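Local structure of ferredoxin-NADP reductase (Neisseria gonorrhoeae MIA_2011_03-10, 5TR9) at residues A[223-229]-A[245-250]; A[112-118]-A[228-232]. The protein probably catalyses electron transfer between NADP(H) and ferredoxin or flavodoxin through its bound FAD, as in other ferredoxin-NADP reductases. The contacts are given in a common frame with arbitrary orientation. Numbering follows the deposited sequence.

Interaction 1 of 2, residues A[223-229]-A[245-250]; sequences TPESTRF and LLDMGY
Tyr250 lays its ring between Pro224 and Phe229, joining the C-terminal end of helix 235-247 to the start of strand 227-233 in a beta-alpha-beta unit of the parallel-sheet, NAD-binding half of the reductase. Residues 223-227 form a turn closed by the Thr227 N to Thr223 O hydrogen bond (2.9 Å), and the chain is extended from Thr227 to Phe229. The helix ends in a Schellman motif: Gly249 takes positive phi (102°), Tyr250 N bonds Leu245 O at 3.0 Å and Gly249 N bonds Leu246 O at 3.1 Å. The CA atoms of Pro224 and Tyr250 are 5.6 Å apart. With chi1 m and chi2 near -89°, the Tyr250 ring receives Pro224 CG over one face, a CH-pi contact 4.0 Å from the centroid. Its opposite face meets the edge of Phe229 (also m) in a T-shaped pair, with centroids 5.0 Å apart and planes at 89°. Leu245, rotamer mt, closes the packing with CD2 over a face of Phe229, 4.0 Å from that centroid. Tyr250 OH comes within 3.2 Å of Thr223 N but at a poor angle for a hydrogen bond; Thr223 N donates to Thr227 OG1 at 3.0 Å.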
ATOM      1  N   THR A 223      11.149   1.959 -19.082  1.00 17.62           N
ATOM      2  CA  THR A 223      12.527   2.390 -19.276  1.00 17.49           C
ATOM      3  C   THR A 223      12.917   3.302 -18.126  1.00 18.18           C
ATOM      4  O   THR A 223      12.053   3.941 -17.514  1.00 15.31           O
ATOM      5  CB  THR A 223      12.741   3.158 -20.592  1.00 18.31           C
ATOM      6  OG1 THR A 223      12.130   4.453 -20.506  1.00 20.67           O
ATOM      7  CG2 THR A 223      12.162   2.410 -21.797  1.00 19.58           C
ATOM      8  N   PRO A 224      14.212   3.411 -17.825  1.00 17.88           N
ATOM      9  CA  PRO A 224      14.628   4.377 -16.796  1.00 16.85           C
ATOM     10  C   PRO A 224      14.216   5.802 -17.115  1.00 15.55           C
ATOM     11  O   PRO A 224      13.929   6.583 -16.196  1.00 18.48           O
ATOM     12  CB  PRO A 224      16.156   4.210 -16.764  1.00 19.31           C
ATOM     13  CG  PRO A 224      16.356   2.771 -17.161  1.00 21.13           C
ATOM     14  CD  PRO A 224      15.325   2.534 -18.243  1.00 18.39           C
ATOM     15  N   GLU A 225      14.157   6.169 -18.392  1.00 19.73           N
ATOM     16  CA  GLU A 225      13.781   7.533 -18.732  1.00 17.87           C
ATOM     17  C   GLU A 225      12.312   7.806 -18.403  1.00 19.34           C
ATOM     18  O   GLU A 225      11.974   8.895 -17.922  1.00 19.68           O
ATOM     19  CB  GLU A 225      14.069   7.797 -20.211  1.00 20.76           C
ATOM     20  CG  GLU A 225      14.219   9.276 -20.563  1.00 41.17           C
ATOM     21  CD  GLU A 225      12.891  10.004 -20.671  1.00 59.65           C
ATOM     22  OE1 GLU A 225      11.886   9.361 -21.050  1.00 63.21           O
ATOM     23  OE2 GLU A 225      12.850  11.220 -20.376  1.00 65.74           O
ATOM     24  N   SER A 226      11.425   6.829 -18.638  1.00 15.31           N
ATOM     25  CA  SER A 226       9.988   7.092 -18.622  1.00 14.74           C
ATOM     26  C   SER A 226       9.238   6.506 -17.430  1.00 16.87           C
ATOM     27  O   SER A 226       8.102   6.927 -17.176  1.00 16.80           O
ATOM     28  CB  SER A 226       9.341   6.550 -19.905  1.00 21.31           C
ATOM     29  OG  SER A 226       9.575   5.152 -20.007  1.00 19.67           O
ATOM     30  N   THR A 227       9.816   5.554 -16.710  1.00 15.62           N
ATOM     31  CA  THR A 227       9.093   4.822 -15.674  1.00 14.61           C
ATOM     32  C   THR A 227       9.557   5.257 -14.292  1.00 12.65           C
ATOM     33  O   THR A 227      10.755   5.475 -14.067  1.00 14.59           O
ATOM     34  CB  THR A 227       9.291   3.308 -15.844  1.00 13.60           C
ATOM     35  OG1 THR A 227       9.015   2.958 -17.203  1.00 14.65           O
ATOM     36  CG2 THR A 227       8.348   2.502 -14.931  1.00 14.36           C
ATOM     37  N   ARG A 228       8.607   5.364 -13.358  1.00 13.16           N
ATOM     38  CA  ARG A 228       8.935   5.649 -11.965  1.00 10.80           C
ATOM     39  C   ARG A 228       8.235   4.620 -11.088  1.00 11.68           C
ATOM     40  O   ARG A 228       7.021   4.438 -11.203  1.00 13.68           O
ATOM     41  CB  ARG A 228       8.531   7.083 -11.586  1.00 12.43           C
ATOM     42  CG  ARG A 228       9.219   8.159 -12.447  1.00 11.98           C
ATOM     43  CD  ARG A 228      10.734   8.190 -12.201  1.00 12.08           C
ATOM     44  NE  ARG A 228      11.426   9.254 -12.943  1.00 15.20           N
ATOM     45  CZ  ARG A 228      11.953   9.109 -14.155  1.00 17.34           C
ATOM     46  NH1 ARG A 228      11.851   7.954 -14.797  1.00 16.68           N
ATOM     47  NH2 ARG A 228      12.583  10.126 -14.735  1.00 22.56           N
ATOM     48  N   PHE A 229       9.004   3.939 -10.244  1.00 10.65           N
ATOM     49  CA  PHE A 229       8.527   2.808  -9.450  1.00 11.47           C
ATOM     50  C   PHE A 229       8.352   3.181  -7.985  1.00 12.07           C
ATOM     51  O   PHE A 229       9.182   3.891  -7.408  1.00 11.48           O
ATOM     52  CB  PHE A 229       9.513   1.630  -9.503  1.00 11.74           C
ATOM     53  CG  PHE A 229       9.568   0.918 -10.825  1.00 11.56           C
ATOM     54  CD1 PHE A 229       8.646  -0.071 -11.131  1.00 14.04           C
ATOM     55  CD2 PHE A 229      10.570   1.213 -11.748  1.00 15.34           C
ATOM     56  CE1 PHE A 229       8.704  -0.760 -12.348  1.00 16.15           C
ATOM     57  CE2 PHE A 229      10.629   0.536 -12.973  1.00 15.15           C
ATOM     58  CZ  PHE A 229       9.698  -0.454 -13.268  1.00 14.66           C
ATOM     59  N   LEU A 245      15.602  -4.143 -10.155  1.00 12.88           N
ATOM     60  CA  LEU A 245      15.510  -2.879 -10.885  1.00 12.25           C
ATOM     61  C   LEU A 245      16.882  -2.228 -11.054  1.00 14.02           C
ATOM     62  O   LEU A 245      17.182  -1.671 -12.117  1.00 14.66           O
ATOM     63  CB  LEU A 245      14.532  -1.932 -10.175  1.00 13.32           C
ATOM     64  CG  LEU A 245      13.069  -2.395 -10.236  1.00 12.96           C
ATOM     65  CD1 LEU A 245      12.205  -1.479  -9.377  1.00 13.57           C
ATOM     66  CD2 LEU A 245      12.591  -2.401 -11.688  1.00 13.19           C
ATOM     67  N   LEU A 246      17.743  -2.299 -10.031  1.00 14.54           N
ATOM     68  CA  LEU A 246      19.114  -1.818 -10.214  1.00 14.01           C
ATOM     69  C   LEU A 246      19.802  -2.534 -11.372  1.00 14.44           C
ATOM     70  O   LEU A 246      20.518  -1.908 -12.164  1.00 15.72           O
ATOM     71  CB  LEU A 246      19.934  -1.999  -8.934  1.00 14.61           C
ATOM     72  CG  LEU A 246      19.620  -1.163  -7.690  1.00 22.10           C
ATOM     73  CD1 LEU A 246      20.768  -1.262  -6.686  1.00 22.89           C
ATOM     74  CD2 LEU A 246      19.344   0.285  -8.032  1.00 25.16           C
ATOM     75  N   ASP A 247      19.595  -3.851 -11.491  1.00 14.53           N
ATOM     76  CA  ASP A 247      20.207  -4.607 -12.582  1.00 15.71           C
ATOM     77  C   ASP A 247      19.671  -4.163 -13.938  1.00 16.60           C
ATOM     78  O   ASP A 247      20.376  -4.274 -14.950  1.00 21.31           O
ATOM     79  CB  ASP A 247      19.957  -6.108 -12.404  1.00 19.17           C
ATOM     80  CG  ASP A 247      20.769  -6.719 -11.270  1.00 27.46           C
ATOM     81  OD1 ASP A 247      21.789  -6.130 -10.874  1.00 26.82           O
ATOM     82  OD2 ASP A 247      20.382  -7.810 -10.790  1.00 28.39           O
ATOM     83  N   MET A 248      18.437  -3.661 -13.968  1.00 16.34           N
ATOM     84  CA  MET A 248      17.769  -3.187 -15.174  1.00 19.33           C
ATOM     85  C   MET A 248      18.051  -1.719 -15.478  1.00 22.14           C
ATOM     86  O   MET A 248      17.500  -1.190 -16.448  1.00 21.77           O
ATOM     87  CB  MET A 248      16.253  -3.413 -15.057  1.00 18.16           C
ATOM     88  CG  MET A 248      15.881  -4.890 -15.092  1.00 18.30           C
ATOM     89  SD  MET A 248      14.198  -5.296 -14.578  1.00 24.90           S
ATOM     90  CE  MET A 248      13.217  -4.538 -15.875  1.00 30.59           C
ATOM     91  N   GLY A 249      18.883  -1.051 -14.683  1.00 16.53           N
ATOM     92  CA  GLY A 249      19.306   0.302 -14.988  1.00 17.18           C
ATOM     93  C   GLY A 249      18.613   1.404 -14.220  1.00 17.37           C
ATOM     94  O   GLY A 249      18.818   2.583 -14.547  1.00 18.58           O
ATOM     95  N   TYR A 250      17.803   1.064 -13.222  1.00 14.87           N
ATOM     96  CA  TYR A 250      17.092   2.037 -12.407  1.00 15.31           C
ATOM     97  C   TYR A 250      17.910   2.383 -11.165  1.00 16.00           C
ATOM     98  O   TYR A 250      18.868   1.690 -10.813  1.00 18.79           O
ATOM     99  CB  TYR A 250      15.708   1.495 -12.026  1.00 14.08           C
ATOM    100  CG  TYR A 250      14.835   1.216 -13.247  1.00 13.79           C
ATOM    101  CD1 TYR A 250      14.013   2.203 -13.777  1.00 15.90           C
ATOM    102  CD2 TYR A 250      14.856  -0.024 -13.873  1.00 15.86           C
ATOM    103  CE1 TYR A 250      13.226   1.964 -14.906  1.00 14.24           C
ATOM    104  CE2 TYR A 250      14.082  -0.278 -14.988  1.00 14.36           C
ATOM    105  CZ  TYR A 250      13.266   0.718 -15.503  1.00 17.27           C
ATOM    106  OH  TYR A 250      12.503   0.472 -16.622  1.00 18.43           O
TER

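Interaction 2 of 2, residues A[112-118]-A[228-232]; sequences LLPERFP and RFMIC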
ATOM      1  N   LEU A 112       6.760   7.486   0.880  1.00 13.62           N
ATOM      2  CA  LEU A 112       6.112   7.021  -0.348  1.00 10.39           C
ATOM      3  C   LEU A 112       5.263   8.167  -0.878  1.00 13.09           C
ATOM      4  O   LEU A 112       4.039   8.202  -0.735  1.00 14.59           O
ATOM      5  CB  LEU A 112       5.245   5.795  -0.101  1.00 12.37           C
ATOM      6  CG  LEU A 112       5.958   4.486   0.215  1.00 12.58           C
ATOM      7  CD1 LEU A 112       4.879   3.425   0.448  1.00 13.83           C
ATOM      8  CD2 LEU A 112       6.912   4.073  -0.917  1.00 14.47           C
ATOM      9  N   LEU A 113       5.942   9.118  -1.514  1.00 11.88           N
ATOM     10  CA  LEU A 113       5.359  10.405  -1.887  1.00 13.18           C
ATOM     11  C   LEU A 113       5.500  10.575  -3.393  1.00 12.49           C
ATOM     12  O   LEU A 113       6.503  11.124  -3.876  1.00 13.75           O
ATOM     13  CB  LEU A 113       6.047  11.531  -1.119  1.00 14.65           C
ATOM     14  CG  LEU A 113       5.862  11.435   0.401  1.00 13.79           C
ATOM     15  CD1 LEU A 113       6.716  12.460   1.109  1.00 16.81           C
ATOM     16  CD2 LEU A 113       4.390  11.616   0.770  1.00 17.06           C
ATOM     17  N   PRO A 114       4.505  10.134  -4.172  1.00 12.04           N
ATOM     18  CA  PRO A 114       4.696  10.044  -5.632  1.00 13.31           C
ATOM     19  C   PRO A 114       4.880  11.380  -6.325  1.00 12.71           C
ATOM     20  O   PRO A 114       5.482  11.407  -7.405  1.00 12.34           O
ATOM     21  CB  PRO A 114       3.416   9.345  -6.117  1.00 15.59           C
ATOM     22  CG  PRO A 114       2.430   9.530  -5.015  1.00 16.00           C
ATOM     23  CD  PRO A 114       3.200   9.607  -3.738  1.00 15.15           C
ATOM     24  N   GLU A 115       4.403  12.480  -5.748  1.00 12.48           N
ATOM     25  CA  GLU A 115       4.551  13.768  -6.427  1.00 11.04           C
ATOM     26  C   GLU A 115       5.964  14.309  -6.367  1.00 12.59           C
ATOM     27  O   GLU A 115       6.237  15.349  -6.980  1.00 14.83           O
ATOM     28  CB  GLU A 115       3.553  14.763  -5.847  1.00 14.47           C
ATOM     29  CG  GLU A 115       2.145  14.336  -6.246  1.00 18.68           C
ATOM     30  CD  GLU A 115       1.035  15.092  -5.569  1.00 21.29           C
ATOM     31  OE1 GLU A 115       1.223  16.228  -5.094  1.00 16.59           O
ATOM     32  OE2 GLU A 115      -0.068  14.510  -5.522  1.00 28.89           O
ATOM     33  N   ARG A 116       6.870  13.619  -5.676  1.00 12.09           N
ATOM     34  CA  ARG A 116       8.293  13.907  -5.792  1.00 11.91           C
ATOM     35  C   ARG A 116       8.889  13.404  -7.103  1.00 11.74           C
ATOM     36  O   ARG A 116      10.007  13.798  -7.447  1.00 13.57           O
ATOM     37  CB  ARG A 116       9.033  13.292  -4.607  1.00 14.80           C
ATOM     38  CG  ARG A 116       8.709  13.984  -3.290  1.00 15.59           C
ATOM     39  CD  ARG A 116       9.425  13.296  -2.143  1.00 21.31           C
ATOM     40  NE  ARG A 116       9.369  14.106  -0.934  1.00 27.21           N
ATOM     41  CZ  ARG A 116      10.025  13.813   0.184  1.00 34.10           C
ATOM     42  NH1 ARG A 116      10.785  12.723   0.244  1.00 32.80           N
ATOM     43  NH2 ARG A 116       9.922  14.607   1.240  1.00 36.21           N
ATOM     44  N   PHE A 117       8.181  12.526  -7.825  1.00 11.66           N
ATOM     45  CA  PHE A 117       8.502  12.175  -9.201  1.00 11.01           C
ATOM     46  C   PHE A 117       7.897  13.223 -10.143  1.00 14.53           C
ATOM     47  O   PHE A 117       6.815  13.758  -9.865  1.00 15.04           O
ATOM     48  CB  PHE A 117       7.919  10.809  -9.560  1.00 12.53           C
ATOM     49  CG  PHE A 117       8.620   9.621  -8.939  1.00 12.84           C
ATOM     50  CD1 PHE A 117      10.007   9.489  -8.970  1.00 13.12           C
ATOM     51  CD2 PHE A 117       7.859   8.596  -8.375  1.00 13.95           C
ATOM     52  CE1 PHE A 117      10.639   8.356  -8.423  1.00 13.86           C
ATOM     53  CE2 PHE A 117       8.482   7.458  -7.834  1.00 11.73           C
ATOM     54  CZ  PHE A 117       9.860   7.345  -7.857  1.00 13.80           C
ATOM     55  N   PRO A 118       8.547  13.513 -11.272  1.00 14.43           N
ATOM     56  CA  PRO A 118       8.035  14.564 -12.162  1.00 14.49           C
ATOM     57  C   PRO A 118       6.798  14.125 -12.924  1.00 15.45           C
ATOM     58  O   PRO A 118       6.612  12.944 -13.244  1.00 15.18           O
ATOM     59  CB  PRO A 118       9.196  14.831 -13.128  1.00 16.43           C
ATOM     60  CG  PRO A 118      10.019  13.586 -13.085  1.00 18.31           C
ATOM     61  CD  PRO A 118       9.866  13.004 -11.709  1.00 16.11           C
ATOM     62  N   ARG A 228       8.607   5.364 -13.358  1.00 13.16           N
ATOM     63  CA  ARG A 228       8.935   5.649 -11.965  1.00 10.80           C
ATOM     64  C   ARG A 228       8.235   4.620 -11.088  1.00 11.68           C
ATOM     65  O   ARG A 228       7.021   4.438 -11.203  1.00 13.68           O
ATOM     66  CB  ARG A 228       8.531   7.083 -11.586  1.00 12.43           C
ATOM     67  CG  ARG A 228       9.219   8.159 -12.447  1.00 11.98           C
ATOM     68  CD  ARG A 228      10.734   8.190 -12.201  1.00 12.08           C
ATOM     69  NE  ARG A 228      11.426   9.254 -12.943  1.00 15.20           N
ATOM     70  CZ  ARG A 228      11.953   9.109 -14.155  1.00 17.34           C
ATOM     71  NH1 ARG A 228      11.851   7.954 -14.797  1.00 16.68           N
ATOM     72  NH2 ARG A 228      12.583  10.126 -14.735  1.00 22.56           N
ATOM     73  N   PHE A 229       9.004   3.939 -10.244  1.00 10.65           N
ATOM     74  CA  PHE A 229       8.527   2.808  -9.450  1.00 11.47           C
ATOM     75  C   PHE A 229       8.352   3.181  -7.985  1.00 12.07           C
ATOM     76  O   PHE A 229       9.182   3.891  -7.408  1.00 11.48           O
ATOM     77  CB  PHE A 229       9.513   1.630  -9.503  1.00 11.74           C
ATOM     78  CG  PHE A 229       9.568   0.918 -10.825  1.00 11.56           C
ATOM     79  CD1 PHE A 229       8.646  -0.071 -11.131  1.00 14.04           C
ATOM     80  CD2 PHE A 229      10.570   1.213 -11.748  1.00 15.34           C
ATOM     81  CE1 PHE A 229       8.704  -0.760 -12.348  1.00 16.15           C
ATOM     82  CE2 PHE A 229      10.629   0.536 -12.973  1.00 15.15           C
ATOM     83  CZ  PHE A 229       9.698  -0.454 -13.268  1.00 14.66           C
ATOM     84  N   MET A 230       7.308   2.631  -7.363  1.00 11.81           N
ATOM     85  CA  MET A 230       7.171   2.646  -5.912  1.00 10.39           C
ATOM     86  C   MET A 230       6.966   1.209  -5.460  1.00 10.91           C
ATOM     87  O   MET A 230       6.257   0.447  -6.120  1.00 12.22           O
ATOM     88  CB  MET A 230       5.998   3.522  -5.474  1.00 12.55           C
ATOM     89  CG  MET A 230       6.036   4.924  -6.087  1.00 13.98           C
ATOM     90  SD  MET A 230       4.644   5.928  -5.568  1.00 15.79           S
ATOM     91  CE  MET A 230       5.109   6.280  -3.863  1.00 17.05           C
ATOM     92  N   ILE A 231       7.610   0.829  -4.360  1.00 10.92           N
ATOM     93  CA  ILE A 231       7.616  -0.558  -3.905  1.00 10.37           C
ATOM     94  C   ILE A 231       7.204  -0.592  -2.445  1.00 11.72           C
ATOM     95  O   ILE A 231       7.820   0.082  -1.615  1.00 11.59           O
ATOM     96  CB  ILE A 231       9.001  -1.209  -4.042  1.00 10.68           C
ATOM     97  CG1 ILE A 231       9.657  -0.870  -5.382  1.00 12.33           C
ATOM     98  CG2 ILE A 231       8.881  -2.733  -3.840  1.00 12.52           C
ATOM     99  CD1 ILE A 231      11.128  -1.329  -5.445  1.00 16.87           C
ATOM    100  N   CYS A 232       6.225  -1.434  -2.115  1.00 11.08           N
ATOM    101  CA  CYS A 232       5.843  -1.608  -0.714  1.00  9.44           C
ATOM    102  C   CYS A 232       5.389  -3.047  -0.514  1.00 11.02           C
ATOM    103  O   CYS A 232       4.412  -3.476  -1.125  1.00 11.23           O
ATOM    104  CB  CYS A 232       4.734  -0.626  -0.301  1.00 11.06           C
ATOM    105  SG  CYS A 232       4.328  -0.722   1.480  1.00 12.76           S
TER
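Met230, Phe117 and Leu112, with Arg228 almost level with Leu112, account for most of this buried contact, in which the loop between strands 101-105 and 122-128 lies over one face of strand 227-233. This loop carries the chain from the antiparallel sheet of the FAD-binding half to strand 122-128 of the parallel sheet, so the contact packs the inter-domain connection onto the NAD-binding domain. The side chains of the strand alternate: Arg228, Met230 and Cys232 point their CA-to-CB bonds toward the loop, while Phe229 and Ile231 point away. The loop makes a short 3-10 turn at 114-116, with Phe117 N bonded to Pro114 O at 3.0 Å, and so presents Leu112 before the turn and Phe117 after it to the same strand. Leu112 CB lies 3.8 Å from Met230 CE, and Leu112 CD1 reaches Cys232 CB at 4.1 Å. Met230 fills the space between Leu112 and Phe117, its SD 3.7 Å from Pro114 CB and its CG 3.9 Å from Phe117 CE2, near the plane of that ring. Phe135 of helix 133-139 and Leu123 also pack against Met230. No hydrogen bond spans the two segments. The aliphatic part of Arg228 lies against Phe117: CD is 3.6 Å from Phe117 CD1, and CB sits over the ring face in a CH-pi contact, 3.5 Å from the centroid.

Interactions 1 and 2 use opposite faces of strand 227-233 and share Arg228 and Phe229. Alternation along the strand sends Phe229 toward the helix end of interaction 1 and Arg228 toward the loop of interaction 2, while Arg228 NH1 turns back to bond Thr227 O at 2.8 Å. The contact centres are 12 Å apart, and the two meet directly where Leu245 CD1 packs on Ile231 CD1 at 4.1 Å. The strand thus runs from interaction 1, the more peripheral of the two, toward the flavin: the side chain of Cys232 in interaction 2 is about 7 Å from the bound FAD.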